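Local structure of proton-dependent oligopeptide transporter family protein (Xanthomonas campestris, 6EI3) at residues Leu25-Gln36 and Glu97-Leu107. The protein probably couples proton movement to the uptake of small peptides across the membrane, as a POT-family member of the major facilitator superfamily. Numbering follows the deposited sequence.
Sequences LVQFLITSLLLQ and EDSRSGFFVGL. With 78M ((2S)-2,3-dihydroxypropyl(7Z)-pentadec-7-enoate), chain G; 78M ((2S)-2,3-dihydroxypropyl(7Z)-pentadec-7-enoate), chain R.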
# COMPACT_ATOMS: atom_id res chain seq x y z
N LEU A 25 -9.26 -11.68 -7.18
CA LEU A 25 -9.56 -10.82 -8.33
C LEU A 25 -8.87 -11.25 -9.65
O LEU A 25 -9.55 -11.37 -10.66
CB LEU A 25 -9.28 -9.32 -8.01
CG LEU A 25 -9.68 -8.29 -9.11
CD1 LEU A 25 -11.18 -8.43 -9.49
CD2 LEU A 25 -9.43 -6.85 -8.63
N VAL A 26 -7.54 -11.45 -9.63
CA VAL A 26 -6.79 -11.84 -10.83
C VAL A 26 -7.19 -13.26 -11.32
O VAL A 26 -7.42 -13.44 -12.52
CB VAL A 26 -5.27 -11.67 -10.61
CG1 VAL A 26 -4.46 -12.29 -11.75
CG2 VAL A 26 -4.93 -10.19 -10.52
N GLN A 27 -7.31 -14.25 -10.40
CA GLN A 27 -7.71 -15.60 -10.79
C GLN A 27 -9.12 -15.59 -11.38
O GLN A 27 -9.38 -16.28 -12.36
CB GLN A 27 -7.61 -16.58 -9.61
CG GLN A 27 -7.86 -18.04 -10.04
CD GLN A 27 -6.96 -19.05 -9.38
OE1 GLN A 27 -6.37 -18.82 -8.32
NE2 GLN A 27 -6.84 -20.22 -10.00
N PHE A 28 -10.03 -14.77 -10.82
CA PHE A 28 -11.36 -14.64 -11.42
C PHE A 28 -11.22 -13.98 -12.81
O PHE A 28 -11.80 -14.46 -13.78
CB PHE A 28 -12.31 -13.78 -10.53
CG PHE A 28 -13.48 -13.24 -11.33
CD1 PHE A 28 -14.48 -14.09 -11.81
CD2 PHE A 28 -13.56 -11.89 -11.66
CE1 PHE A 28 -15.52 -13.60 -12.60
CE2 PHE A 28 -14.60 -11.39 -12.44
CZ PHE A 28 -15.59 -12.25 -12.89
N LEU A 29 -10.48 -12.84 -12.89
CA LEU A 29 -10.39 -12.09 -14.16
C LEU A 29 -9.82 -12.86 -15.34
O LEU A 29 -10.34 -12.75 -16.44
CB LEU A 29 -9.61 -10.77 -13.98
CG LEU A 29 -10.35 -9.63 -13.24
CD1 LEU A 29 -9.39 -8.51 -12.90
CD2 LEU A 29 -11.55 -9.09 -14.05
N ILE A 30 -8.75 -13.63 -15.13
CA ILE A 30 -8.01 -14.30 -16.21
C ILE A 30 -8.86 -15.31 -17.00
O ILE A 30 -8.58 -15.49 -18.18
CB ILE A 30 -6.67 -14.88 -15.69
CG1 ILE A 30 -5.63 -15.01 -16.83
CG2 ILE A 30 -6.82 -16.17 -14.87
CD1 ILE A 30 -5.13 -13.68 -17.39
N THR A 31 -9.92 -15.90 -16.43
CA THR A 31 -10.79 -16.84 -17.16
C THR A 31 -12.17 -16.23 -17.44
O THR A 31 -13.07 -16.93 -17.89
CB THR A 31 -10.90 -18.19 -16.43
OG1 THR A 31 -11.37 -17.98 -15.10
CG2 THR A 31 -9.59 -18.98 -16.44
N SER A 32 -12.33 -14.93 -17.15
CA SER A 32 -13.61 -14.25 -17.35
C SER A 32 -13.76 -13.69 -18.76
O SER A 32 -12.79 -13.64 -19.52
CB SER A 32 -13.76 -13.13 -16.32
OG SER A 32 -13.00 -11.99 -16.71
N LEU A 33 -14.96 -13.16 -19.07
CA LEU A 33 -15.30 -12.47 -20.32
C LEU A 33 -15.14 -10.95 -20.15
O LEU A 33 -15.46 -10.19 -21.06
CB LEU A 33 -16.74 -12.83 -20.74
CG LEU A 33 -17.02 -14.32 -21.02
CD1 LEU A 33 -18.44 -14.52 -21.53
CD2 LEU A 33 -16.02 -14.91 -22.01
N LEU A 34 -14.58 -10.51 -19.00
CA LEU A 34 -14.41 -9.09 -18.68
C LEU A 34 -13.12 -8.48 -19.25
O LEU A 34 -13.02 -7.25 -19.28
CB LEU A 34 -14.52 -8.83 -17.16
CG LEU A 34 -15.83 -9.32 -16.46
CD1 LEU A 34 -15.87 -8.87 -15.00
CD2 LEU A 34 -17.08 -8.82 -17.17
N LEU A 35 -12.17 -9.32 -19.73
CA LEU A 35 -10.91 -8.82 -20.32
C LEU A 35 -11.11 -8.65 -21.81
O LEU A 35 -11.72 -9.51 -22.45
CB LEU A 35 -9.70 -9.74 -20.02
CG LEU A 35 -9.38 -10.02 -18.53
CD1 LEU A 35 -8.15 -10.90 -18.40
CD2 LEU A 35 -9.14 -8.73 -17.74
N GLN A 36 -10.66 -7.53 -22.37
CA GLN A 36 -10.85 -7.30 -23.80
C GLN A 36 -9.71 -7.87 -24.65
O GLN A 36 -9.89 -8.08 -25.84
CB GLN A 36 -11.13 -5.82 -24.11
CG GLN A 36 -10.00 -4.84 -23.80
CD GLN A 36 -10.48 -3.42 -23.54
OE1 GLN A 36 -9.72 -2.59 -23.03
NE2 GLN A 36 -11.74 -3.12 -23.84
N GLU A 97 -21.57 -9.00 -12.66
CA GLU A 97 -20.54 -10.03 -12.79
C GLU A 97 -20.14 -10.29 -14.26
O GLU A 97 -18.96 -10.49 -14.55
CB GLU A 97 -21.07 -11.30 -12.13
CG GLU A 97 -20.18 -12.54 -12.16
CD GLU A 97 -20.89 -13.73 -11.55
OE1 GLU A 97 -21.27 -13.64 -10.36
OE2 GLU A 97 -21.09 -14.74 -12.26
N ASP A 98 -21.14 -10.30 -15.17
CA ASP A 98 -20.94 -10.53 -16.60
C ASP A 98 -20.85 -9.22 -17.41
O ASP A 98 -20.85 -9.27 -18.64
CB ASP A 98 -22.07 -11.43 -17.15
CG ASP A 98 -22.05 -12.84 -16.57
OD1 ASP A 98 -21.02 -13.54 -16.75
OD2 ASP A 98 -23.06 -13.25 -15.96
N SER A 99 -20.75 -8.07 -16.72
CA SER A 99 -20.69 -6.75 -17.35
C SER A 99 -19.41 -6.01 -16.98
O SER A 99 -19.22 -5.64 -15.82
CB SER A 99 -21.93 -5.93 -17.00
OG SER A 99 -21.70 -4.54 -17.15
N ARG A 100 -18.55 -5.77 -17.98
CA ARG A 100 -17.27 -5.07 -17.83
C ARG A 100 -17.47 -3.70 -17.17
O ARG A 100 -16.77 -3.37 -16.21
CB ARG A 100 -16.61 -4.95 -19.21
CG ARG A 100 -15.16 -4.54 -19.19
CD ARG A 100 -14.65 -4.32 -20.60
NE ARG A 100 -13.31 -3.74 -20.57
CZ ARG A 100 -13.05 -2.44 -20.66
NH1 ARG A 100 -14.03 -1.56 -20.81
NH2 ARG A 100 -11.79 -2.01 -20.62
N SER A 101 -18.44 -2.92 -17.67
CA SER A 101 -18.76 -1.59 -17.15
C SER A 101 -19.20 -1.61 -15.67
O SER A 101 -18.63 -0.88 -14.85
CB SER A 101 -19.83 -0.92 -18.01
OG SER A 101 -19.89 0.46 -17.70
N GLY A 102 -20.16 -2.45 -15.35
CA GLY A 102 -20.69 -2.55 -13.99
C GLY A 102 -19.72 -3.11 -12.97
O GLY A 102 -19.70 -2.65 -11.82
N PHE A 103 -18.93 -4.13 -13.37
CA PHE A 103 -17.95 -4.77 -12.50
C PHE A 103 -16.81 -3.79 -12.21
O PHE A 103 -16.32 -3.75 -11.09
CB PHE A 103 -17.42 -6.08 -13.11
CG PHE A 103 -16.64 -6.95 -12.15
CD1 PHE A 103 -15.26 -6.80 -12.02
CD2 PHE A 103 -17.27 -7.95 -11.42
CE1 PHE A 103 -14.54 -7.61 -11.14
CE2 PHE A 103 -16.55 -8.75 -10.54
CZ PHE A 103 -15.19 -8.56 -10.38
N PHE A 104 -16.42 -2.97 -13.21
CA PHE A 104 -15.35 -1.99 -12.98
C PHE A 104 -15.83 -0.81 -12.13
O PHE A 104 -15.05 -0.30 -11.32
CB PHE A 104 -14.65 -1.53 -14.27
CG PHE A 104 -13.88 -2.61 -15.01
CD1 PHE A 104 -13.66 -3.86 -14.44
CD2 PHE A 104 -13.36 -2.37 -16.28
CE1 PHE A 104 -12.97 -4.86 -15.14
CE2 PHE A 104 -12.64 -3.35 -16.97
CZ PHE A 104 -12.47 -4.60 -16.40
N VAL A 105 -17.12 -0.42 -12.25
CA VAL A 105 -17.73 0.61 -11.41
C VAL A 105 -17.69 0.08 -9.96
O VAL A 105 -17.26 0.80 -9.06
CB VAL A 105 -19.16 1.01 -11.87
CG1 VAL A 105 -19.92 1.76 -10.77
CG2 VAL A 105 -19.12 1.84 -13.16
N GLY A 106 -18.06 -1.19 -9.78
CA GLY A 106 -17.99 -1.90 -8.50
C GLY A 106 -16.61 -1.85 -7.88
O GLY A 106 -16.48 -1.40 -6.74
N LEU A 107 -15.56 -2.18 -8.66
CA LEU A 107 -14.17 -2.08 -8.17
C LEU A 107 -13.80 -0.66 -7.80
O LEU A 107 -13.09 -0.48 -6.82
CB LEU A 107 -13.15 -2.60 -9.19
CG LEU A 107 -13.17 -4.08 -9.53
CD1 LEU A 107 -12.22 -4.36 -10.68
CD2 LEU A 107 -12.80 -4.94 -8.34
O21 78M G . -6.36 -1.46 -20.49
C20 78M G . -7.70 -1.02 -20.31
C18 78M G . -8.21 -1.41 -18.94
O19 78M G . -8.47 -2.81 -18.89
C17 78M G . -9.45 -0.64 -18.53
O2 78M G . -9.21 -0.14 -17.19
C1 78M G . -9.63 -0.87 -16.15
O1 78M G . -10.07 -1.99 -16.24
C2 78M G . -9.45 -0.14 -14.86
C3 78M G . -10.51 -0.44 -13.81
C4 78M G . -9.93 -0.36 -12.41
C5 78M G . -10.95 -0.18 -11.30
C6 78M G . -10.36 0.38 -10.01
C7 78M G . -10.23 1.87 -10.02
C8 78M G . -9.79 2.62 -9.04
C9 78M G . -9.69 4.11 -9.05
C10 78M G . -8.28 4.63 -9.34
C11 78M G . -8.06 6.07 -8.92
C12 78M G . -6.65 6.55 -9.20
C13 78M G . -6.26 7.85 -8.53
C15 78M G . -4.39 9.53 -8.22
C14 78M G . -4.78 8.15 -8.68
O21 78M R . -8.75 14.11 -3.70
C20 78M R . -9.95 14.48 -4.38
C18 78M R . -10.48 13.32 -5.18
O19 78M R . -9.69 13.13 -6.36
C17 78M R . -11.95 13.48 -5.53
O2 78M R . -12.30 12.21 -6.13
C1 78M R . -13.56 12.03 -6.56
O1 78M R . -14.50 12.70 -6.21
C2 78M R . -13.62 10.93 -7.57
C3 78M R . -14.31 9.67 -7.08
C4 78M R . -15.27 9.12 -8.12
C5 78M R . -15.62 7.65 -7.96
C6 78M R . -14.58 6.69 -8.54
C7 78M R . -15.19 5.34 -8.69
C8 78M R . -15.25 4.57 -9.76
C9 78M R . -14.67 4.78 -11.13
C10 78M R . -14.53 3.43 -11.83
C11 78M R . -14.37 3.50 -13.33
C12 78M R . -14.97 2.30 -14.04
C13 78M R . -14.88 2.36 -15.55
C15 78M R . -15.54 1.26 -17.74
C14 78M R . -15.82 1.40 -16.26
O HOH W 1 -11.32 -5.20 -19.41
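Leu34 O meets Arg100 through a single water, which donates to the carbonyl at 2.7 Å and accepts from Arg100 NE at 2.7 Å; no direct hydrogen bond joins 25-36 to 97-107. In this major facilitator superfamily transporter the short helix 25-30 with the loop after it runs against the start of helix 100-117; the axes of 25-30 and 100-107 come within 14.2 Å, nearly antiparallel. Arg100 CG lies anti to the backbone N (chi1 -167°) and the chain runs extended to NE, past the Leu34 carbonyl. Its guanidinium is layered between Phe104 CE2 on one face and Gln36 NE2 on the other, the amide plane turned 25° from it. Gln36 OE1 comes within 3.2 Å of Arg100 NH2, but at an angle too poor for a hydrogen bond. Two monoacylglycerol molecules border this corner, one placing its ester carbonyl over a face of the Phe104 ring. Deeper, Leu34 inserts as a wedge: CD1 makes a CH-pi contact over a face of Phe103, 3.9 Å from the ring centroid, while CD2 packs on the backbone at Asp98 and Ser99. Phe28 meets Phe103 obliquely, planes at 37°, and Phe172 of helix 168-188 adds an edge-to-face contact to each ring. Ser32 OG donates to Leu29 O and accepts from Leu34 N, an ST turn in the loop that carries Leu34. Ser99, at the N-cap of helix 100-117, accepts from Gly102 N through OG. At the far end Leu25 CD1 sits in plane at the Phe103 edge, and Leu25 CD2 touches Leu107 CD2 tip to tip at 3.9 Å.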